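Local coordinates for putative uncharacterized protein (Helicobacter pylori, PDB 3TDG) that is a DsbG-like thioredoxin-fold oxidoreductase, probably acting on the disulfide bonds of other proteins, at residues K246-F249 with V253-G256. Numbering follows the deposited sequence.
Sequences KKIF and VIKG
The Phe249 ring has the backbone N of Gly256 at its edge, near the ring plane and 4.3 Å from CE1, while the carbonyl O of Ile254 approaches obliquely, 3.6 Å from CD1. One face carries CG2 of Ile248, 3.9 Å above the plane and displaced toward the rim. A chi1 of -66° sets CG of Phe249 anti to its own carbonyl carbon and carries the ring toward the loop. Methyl CG2 of Ile254 packs against CE1 of the ring at 3.8 Å. The other branch of Ile254 ends in CD1, which meets CG2 of Ile248 at 3.9 Å, so one branch goes to Phe249 and the other to Ile248. With CG1 beside its backbone N and anti to its carbonyl carbon (chi1 -59°), Ile254 has its longer arm directed to Ile248. In the thioredoxin-fold domain this joins the C-terminal part of helix 235-249 to the loop that leads into strand 259-262 of the mixed sheet. Trp185 stacks on Phe249, Val183 touches both Phe249 and Ile248, and Leu124 of the long helix 98-129 reaches Ile254. No direct hydrogen bond links the segments; instead a water lies 2.8 Å from Ile248 O, to which it can donate, and accepts from Ile254 N at 2.9 Å, bridging the carbonyl of Ile248 to the returning chain.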
ATOM      1  N   LYS A 246      16.700   1.241 -17.004  1.00 42.91           N
ATOM      2  CA  LYS A 246      15.305   1.314 -16.524  1.00 44.90           C
ATOM      3  C   LYS A 246      15.120   0.675 -15.155  1.00 44.72           C
ATOM      4  O   LYS A 246      14.401   1.223 -14.317  1.00 45.17           O
ATOM      5  CB  LYS A 246      14.345   0.633 -17.502  1.00 45.66           C
ATOM      6  CG  LYS A 246      13.744   1.549 -18.564  1.00 49.68           C
ATOM      7  CD  LYS A 246      12.443   0.968 -19.151  1.00 54.08           C
ATOM      8  CE  LYS A 246      11.413   0.692 -18.057  1.00 56.83           C
ATOM      9  NZ  LYS A 246      10.013   0.700 -18.595  1.00 60.68           N
ATOM     10  N   LYS A 247      15.777  -0.465 -14.939  1.00 45.05           N
ATOM     11  CA  LYS A 247      15.607  -1.284 -13.730  1.00 46.02           C
ATOM     12  C   LYS A 247      16.391  -0.755 -12.528  1.00 45.75           C
ATOM     13  O   LYS A 247      15.990  -0.951 -11.364  1.00 45.15           O
ATOM     14  CB  LYS A 247      16.016  -2.738 -14.004  1.00 46.34           C
ATOM     15  CG  LYS A 247      14.929  -3.598 -14.677  1.00 50.07           C
ATOM     16  CD  LYS A 247      15.452  -5.007 -15.020  1.00 54.26           C
ATOM     17  CE  LYS A 247      14.359  -5.888 -15.620  1.00 56.34           C
ATOM     18  NZ  LYS A 247      14.244  -5.659 -17.092  1.00 60.71           N
ATOM     19  N   ILE A 248      17.528  -0.124 -12.809  1.00 44.83           N
ATOM     20  CA  ILE A 248      18.279   0.576 -11.775  1.00 44.61           C
ATOM     21  C   ILE A 248      17.439   1.728 -11.208  1.00 44.37           C
ATOM     22  O   ILE A 248      17.369   1.884 -10.001  1.00 44.84           O
ATOM     23  CB  ILE A 248      19.623   1.095 -12.297  1.00 44.13           C
ATOM     24  CG1 ILE A 248      20.573  -0.071 -12.556  1.00 44.14           C
ATOM     25  CG2 ILE A 248      20.270   2.051 -11.288  1.00 44.39           C
ATOM     26  CD1 ILE A 248      21.645   0.247 -13.596  1.00 42.35           C
ATOM     27  N   PHE A 249      16.780   2.492 -12.074  1.00 44.54           N
ATOM     28  CA  PHE A 249      16.097   3.724 -11.662  1.00 45.37           C
ATOM     29  C   PHE A 249      14.595   3.571 -11.392  1.00 46.69           C
ATOM     30  O   PHE A 249      13.945   4.517 -10.953  1.00 46.95           O
ATOM     31  CB  PHE A 249      16.343   4.854 -12.683  1.00 44.50           C
ATOM     32  CG  PHE A 249      17.779   5.307 -12.743  1.00 43.84           C
ATOM     33  CD1 PHE A 249      18.273   6.235 -11.824  1.00 41.42           C
ATOM     34  CD2 PHE A 249      18.643   4.789 -13.700  1.00 42.49           C
ATOM     35  CE1 PHE A 249      19.610   6.642 -11.879  1.00 42.75           C
ATOM     36  CE2 PHE A 249      19.989   5.180 -13.755  1.00 42.56           C
ATOM     37  CZ  PHE A 249      20.474   6.102 -12.845  1.00 41.02           C
ATOM     38  N   VAL A 253      14.616   4.370  -5.539  1.00 48.25           N
ATOM     39  CA  VAL A 253      15.603   4.244  -4.473  1.00 46.81           C
ATOM     40  C   VAL A 253      16.915   4.925  -4.885  1.00 46.55           C
ATOM     41  O   VAL A 253      17.670   5.413  -4.035  1.00 46.62           O
ATOM     42  CB  VAL A 253      15.830   2.770  -4.120  1.00 46.79           C
ATOM     43  CG1 VAL A 253      17.089   2.581  -3.279  1.00 46.15           C
ATOM     44  CG2 VAL A 253      14.596   2.207  -3.380  1.00 47.89           C
ATOM     45  N   ILE A 254      17.193   4.917  -6.188  1.00 45.42           N
ATOM     46  CA  ILE A 254      18.314   5.670  -6.763  1.00 44.40           C
ATOM     47  C   ILE A 254      17.658   6.729  -7.643  1.00 44.07           C
ATOM     48  O   ILE A 254      16.891   6.399  -8.555  1.00 43.75           O
ATOM     49  CB  ILE A 254      19.263   4.771  -7.607  1.00 44.55           C
ATOM     50  CG1 ILE A 254      19.840   3.634  -6.747  1.00 43.50           C
ATOM     51  CG2 ILE A 254      20.374   5.609  -8.267  1.00 44.07           C
ATOM     52  CD1 ILE A 254      20.837   2.694  -7.468  1.00 43.01           C
ATOM     53  N   LYS A 255      17.930   7.993  -7.339  1.00 43.10           N
ATOM     54  CA  LYS A 255      17.228   9.099  -7.976  1.00 43.30           C
ATOM     55  C   LYS A 255      18.130   9.950  -8.894  1.00 41.91           C
ATOM     56  O   LYS A 255      17.639  10.836  -9.582  1.00 41.88           O
ATOM     57  CB  LYS A 255      16.581   9.994  -6.911  1.00 43.90           C
ATOM     58  CG  LYS A 255      15.692   9.256  -5.907  1.00 46.82           C
ATOM     59  CD  LYS A 255      14.879  10.220  -5.020  1.00 52.82           C
ATOM     60  CE  LYS A 255      13.752  10.935  -5.791  1.00 55.47           C
ATOM     61  NZ  LYS A 255      12.936   9.997  -6.627  1.00 58.07           N
ATOM     62  N   GLY A 256      19.435   9.685  -8.899  1.00 40.70           N
ATOM     63  CA  GLY A 256      20.357  10.458  -9.735  1.00 39.42           C
ATOM     64  C   GLY A 256      21.779   9.949  -9.738  1.00 38.66           C
ATOM     65  O   GLY A 256      22.117   8.964  -9.063  1.00 37.87           O
TER
HETATM   66  O   HOH W   1      15.874   3.243  -8.121  1.00 41.66           O